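Local coordinates for hypothetical protein (Giardia lamblia, PDB 3I3F) that is of unknown function but belongs to the YjgF-like endoribonuclease L-PSP family, forms a trimer and binds pentanoic acid in a pocket between subunits, at residues Pro21-Phe26 against Arg69-Tyr74; Val39-Ser44 against Val134-Ala139. One frame throughout, in Å; residues are numbered along the deposited sequence.

Interaction 1 of 2, residues Pro21-Phe26 against Arg69-Tyr74; sequences PDVVKF and RKCLEY. With LEA (pentanoic acid), chain F.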
# COMPACT_ATOMS: atom_id res chain seq x y z
N PRO A 21 6.35 23.46 4.89
CA PRO A 21 6.19 24.59 3.98
C PRO A 21 7.15 24.62 2.78
O PRO A 21 6.91 25.38 1.85
CB PRO A 21 6.43 25.81 4.88
CG PRO A 21 7.20 25.31 6.03
CD PRO A 21 6.81 23.88 6.23
N ASP A 22 8.20 23.79 2.80
CA ASP A 22 9.17 23.74 1.70
C ASP A 22 8.87 22.61 0.72
O ASP A 22 9.66 22.35 -0.20
CB ASP A 22 10.59 23.59 2.26
CG ASP A 22 11.66 23.90 1.22
OD1 ASP A 22 11.38 24.69 0.29
OD2 ASP A 22 12.78 23.36 1.33
N VAL A 23 7.74 21.93 0.90
CA VAL A 23 7.34 20.85 -0.00
C VAL A 23 5.92 21.10 -0.52
O VAL A 23 5.04 21.50 0.24
CB VAL A 23 7.41 19.47 0.69
CG1 VAL A 23 6.96 18.35 -0.25
CG2 VAL A 23 8.83 19.20 1.20
N VAL A 24 5.72 20.87 -1.82
CA VAL A 24 4.42 21.05 -2.45
C VAL A 24 3.32 20.30 -1.71
O VAL A 24 3.51 19.17 -1.24
CB VAL A 24 4.45 20.62 -3.95
CG1 VAL A 24 4.71 19.12 -4.08
CG2 VAL A 24 3.17 21.01 -4.65
N LYS A 25 2.16 20.95 -1.60
CA LYS A 25 1.00 20.40 -0.90
C LYS A 25 -0.15 20.33 -1.91
O LYS A 25 -0.45 21.31 -2.58
CB LYS A 25 0.64 21.30 0.28
CG LYS A 25 -0.65 20.95 1.01
CD LYS A 25 -0.57 19.59 1.68
CE LYS A 25 -1.81 19.29 2.51
NZ LYS A 25 -3.03 19.11 1.67
N PHE A 26 -0.79 19.16 -2.00
CA PHE A 26 -1.91 18.96 -2.92
C PHE A 26 -3.23 18.98 -2.16
O PHE A 26 -3.33 18.42 -1.07
CB PHE A 26 -1.74 17.64 -3.68
CG PHE A 26 -0.41 17.50 -4.37
CD1 PHE A 26 -0.09 18.30 -5.45
CD2 PHE A 26 0.52 16.57 -3.93
CE1 PHE A 26 1.14 18.18 -6.09
CE2 PHE A 26 1.75 16.44 -4.56
CZ PHE A 26 2.06 17.24 -5.64
N ARG A 69 12.47 13.39 1.98
CA ARG A 69 13.45 13.72 3.01
C ARG A 69 13.00 14.92 3.85
O ARG A 69 13.04 14.87 5.08
CB ARG A 69 14.82 14.01 2.38
CG ARG A 69 15.93 14.29 3.40
CD ARG A 69 17.22 14.76 2.73
NE ARG A 69 17.04 16.00 1.98
CZ ARG A 69 16.97 17.22 2.52
NH1 ARG A 69 17.06 17.40 3.84
NH2 ARG A 69 16.80 18.28 1.73
N LYS A 70 12.59 15.99 3.17
CA LYS A 70 12.16 17.21 3.86
C LYS A 70 10.93 16.97 4.73
O LYS A 70 10.87 17.44 5.86
CB LYS A 70 11.90 18.33 2.86
CG LYS A 70 13.16 18.90 2.22
CD LYS A 70 12.83 20.03 1.27
CE LYS A 70 14.07 20.53 0.55
NZ LYS A 70 13.73 21.38 -0.62
N CYS A 71 9.95 16.24 4.20
CA CYS A 71 8.75 15.92 4.97
C CYS A 71 9.08 15.12 6.23
O CYS A 71 8.60 15.44 7.32
CB CYS A 71 7.74 15.14 4.12
SG CYS A 71 6.88 16.14 2.90
N LEU A 72 9.90 14.09 6.08
CA LEU A 72 10.26 13.23 7.21
C LEU A 72 11.04 14.00 8.28
O LEU A 72 10.77 13.84 9.47
CB LEU A 72 11.05 12.00 6.75
CG LEU A 72 10.23 10.98 5.95
CD1 LEU A 72 11.11 9.86 5.44
CD2 LEU A 72 9.09 10.42 6.79
N GLU A 73 12.00 14.82 7.87
CA GLU A 73 12.78 15.61 8.83
C GLU A 73 11.91 16.63 9.56
O GLU A 73 12.07 16.85 10.76
CB GLU A 73 13.99 16.26 8.14
CG GLU A 73 15.06 15.23 7.77
CD GLU A 73 16.25 15.82 7.04
OE1 GLU A 73 16.32 17.05 6.87
OE2 GLU A 73 17.13 15.03 6.62
N TYR A 74 10.97 17.22 8.83
CA TYR A 74 9.98 18.14 9.40
C TYR A 74 9.13 17.44 10.47
O TYR A 74 8.74 18.06 11.46
CB TYR A 74 9.10 18.68 8.27
CG TYR A 74 8.15 19.80 8.64
CD1 TYR A 74 8.61 21.09 8.85
CD2 TYR A 74 6.78 19.56 8.74
CE1 TYR A 74 7.73 22.12 9.16
CE2 TYR A 74 5.90 20.59 9.05
CZ TYR A 74 6.38 21.86 9.27
OH TYR A 74 5.50 22.88 9.58
C2 LEA F . -3.52 11.88 -5.24
O2 LEA F . -3.69 11.09 -4.28
C3 LEA F . -2.19 12.58 -5.43
C4 LEA F . -1.13 12.06 -4.47
C5 LEA F . 0.23 12.75 -4.63
C6 LEA F . 0.37 13.54 -5.92
O1 LEA F . -4.43 12.13 -6.06
O HOH W 1 10.94 20.45 -1.82
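The loop between strands 16-18 and 32-35 passes over the C-terminal end of helix 56-74, and P21-F26 meets its last turns. D22 turns its side chain to the helix, CG anti to the backbone N (chi1 -165°), and K70 reaches it with a chain extended beyond CG. K70 NZ gives a salt-bridging hydrogen bond to D22 OD2 at 2.9 Å, arriving from above the carboxylate plane, 52° out of it. The ammonium has two further partners: D66 OD2, one turn earlier on the helix, and a water that accepts from K70 NZ and lies 2.8 Å from D22 O, to which it can donate. Within the YjgF-like alpha/beta fold this helix lies against the sheet, and V23 tucks in beside it: V23 CG2 lies 3.6 Å from K70 CB, while V23 CG1 approaches C71 SG at 3.8 Å. C71 in turn touches I32 and L41 of the sheet. One turn after K70, Y74 is crossed by P21 at about a right angle, P21 CD lying 3.5 Å from Y74 CE1. Farther along the loop, F26 takes no part in the helix contact and meets the pentanoic acid instead, F26 CE2 3.5 Å from LEA methyl C6.

Interaction 2 of 2, residues Val39-Ser44 against Val134-Ala139; sequences VYLGGS and VNVVAA. With LEA (pentanoic acid), chain F.
V136 and V137 both set CG1 anti to the backbone N (chi1 172° and -178°), while L41 and Y40 swing CG anti to the carbonyl carbon, so each pair lies side by side, pointing the same way. L41 CD1 rests 3.8 Å from V136 CG1 on the face that helix 56-74 covers through I68 and L72. On the other face Y40 extends its ring along V137: V137 CG1 sits over one ring face, offset toward the rim, and V137 CG2 reaches Y40 CE1 at 3.8 Å. That face meets the neighbouring subunits, Y40 packing on V83 of the second and V137 on Y40 of the third, a trimer interface like those of YjgF-family proteins. The backbones are antiparallel strands 38-41 and 131-139, mid-sheet. V39 and A138 form a hydrogen-bonded pair: V39 N to A138 O is short at 2.7 Å and almost straight (178°), whereas A138 N to V39 O is more bent. Y40 and V137 make the next, non-hydrogen-bonded pair, and L41 N donates a longer, more bent hydrogen bond to V136 O at 3.2 Å. Around L41 O and N135, whose positive phi and psi break the extended run, the strands separate locally. Three waters lie within 2.9 Å of L41 O; two donate to it, one accepting from N135 N, the other also donating to V136 O, while the third accepts from V136 N and can donate. The chains close again where G43 CA meets V134 CG1 at 4.1 Å; lacking a side chain, G43 lies against the ligand, G43 O 3.2 Å from LEA C5.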
# COMPACT_ATOMS: atom_id res chain seq x y z
N VAL A 39 5.43 7.95 11.32
CA VAL A 39 5.13 8.96 10.32
C VAL A 39 4.67 8.29 9.03
O VAL A 39 5.29 7.33 8.57
CB VAL A 39 6.36 9.83 10.02
CG1 VAL A 39 6.00 10.98 9.07
CG2 VAL A 39 6.97 10.37 11.31
N TYR A 40 3.57 8.79 8.47
CA TYR A 40 3.05 8.35 7.18
C TYR A 40 3.07 9.54 6.23
O TYR A 40 2.83 10.67 6.65
CB TYR A 40 1.60 7.86 7.33
CG TYR A 40 1.46 6.60 8.14
CD1 TYR A 40 1.25 5.37 7.53
CD2 TYR A 40 1.54 6.64 9.53
CE1 TYR A 40 1.12 4.21 8.27
CE2 TYR A 40 1.41 5.48 10.29
CZ TYR A 40 1.20 4.27 9.65
OH TYR A 40 1.08 3.11 10.38
N LEU A 41 3.37 9.29 4.96
CA LEU A 41 3.35 10.35 3.95
C LEU A 41 2.31 10.09 2.88
O LEU A 41 2.07 8.94 2.48
CB LEU A 41 4.71 10.49 3.27
CG LEU A 41 5.94 10.77 4.14
CD1 LEU A 41 7.15 11.00 3.25
CD2 LEU A 41 5.73 11.98 5.04
N GLY A 42 1.69 11.16 2.38
CA GLY A 42 0.90 11.09 1.16
C GLY A 42 1.82 10.87 -0.02
O GLY A 42 3.05 10.96 0.10
N GLY A 43 1.23 10.59 -1.18
CA GLY A 43 2.01 10.33 -2.39
C GLY A 43 2.99 11.46 -2.68
O GLY A 43 2.64 12.64 -2.57
N SER A 44 4.22 11.09 -3.02
CA SER A 44 5.27 12.05 -3.36
C SER A 44 5.63 11.94 -4.83
O SER A 44 5.76 10.83 -5.36
CB SER A 44 6.51 11.81 -2.49
OG SER A 44 6.22 12.02 -1.12
N VAL A 134 4.79 6.09 -2.76
CA VAL A 134 3.62 6.10 -1.90
C VAL A 134 3.82 5.17 -0.71
O VAL A 134 4.76 4.38 -0.67
CB VAL A 134 2.35 5.68 -2.68
CG1 VAL A 134 2.17 6.54 -3.93
CG2 VAL A 134 2.39 4.21 -3.06
N ASN A 135 2.92 5.27 0.26
CA ASN A 135 2.94 4.43 1.46
C ASN A 135 4.29 4.45 2.18
O ASN A 135 4.74 3.42 2.70
CB ASN A 135 2.53 3.00 1.11
CG ASN A 135 1.08 2.91 0.67
OD1 ASN A 135 0.22 3.59 1.21
ND2 ASN A 135 0.82 2.06 -0.32
N VAL A 136 4.93 5.62 2.23
CA VAL A 136 6.13 5.78 3.03
C VAL A 136 5.72 5.73 4.49
O VAL A 136 4.88 6.52 4.93
CB VAL A 136 6.86 7.11 2.74
CG1 VAL A 136 7.99 7.33 3.73
CG2 VAL A 136 7.38 7.12 1.31
N VAL A 137 6.30 4.78 5.22
CA VAL A 137 6.07 4.62 6.65
C VAL A 137 7.43 4.69 7.34
O VAL A 137 8.36 3.98 6.95
CB VAL A 137 5.40 3.27 6.96
CG1 VAL A 137 5.12 3.12 8.46
CG2 VAL A 137 4.11 3.13 6.16
N ALA A 138 7.55 5.55 8.34
CA ALA A 138 8.82 5.78 9.03
C ALA A 138 8.61 5.93 10.53
O ALA A 138 7.54 6.34 10.98
CB ALA A 138 9.49 7.02 8.47
N ALA A 139 9.64 5.59 11.29
CA ALA A 139 9.64 5.81 12.74
C ALA A 139 10.12 7.22 13.05
O ALA A 139 10.94 7.78 12.32
CB ALA A 139 10.54 4.78 13.42
C2 LEA F . -3.52 11.88 -5.24
O2 LEA F . -3.69 11.09 -4.28
C3 LEA F . -2.19 12.58 -5.43
C4 LEA F . -1.13 12.06 -4.47
C5 LEA F . 0.23 12.75 -4.63
C6 LEA F . 0.37 13.54 -5.92
O1 LEA F . -4.43 12.13 -6.06
O HOH W 2 1.02 7.44 0.21
O HOH W 3 4.16 8.00 0.81
O HOH W 4 1.81 6.47 4.00

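How the interactions relate
Both contacts serve the same layered fold at different depths. Interaction 2 lies within the central sheet, buried, with largely apolar side chains, backbone hydrogen bonds and bridging waters pairing its polar atoms. Interaction 1 is partly exposed, where the loop meets the end of the helix, and a charged pair and a proline-tyrosine contact flank a small buried patch. Helix 56-74 joins them: L72 CD2 packs 3.8 Å from A138 CB, and C71 CB lies 3.9 Å from L41 CD2, so C71 touches both the loop, through SG, and the sheet, through CB. Both reach one pentanoic acid, 21-26 through an aromatic ring and 39-44 through a glycine backbone, while R118 of the second subunit and Q126 hydrogen-bond to it.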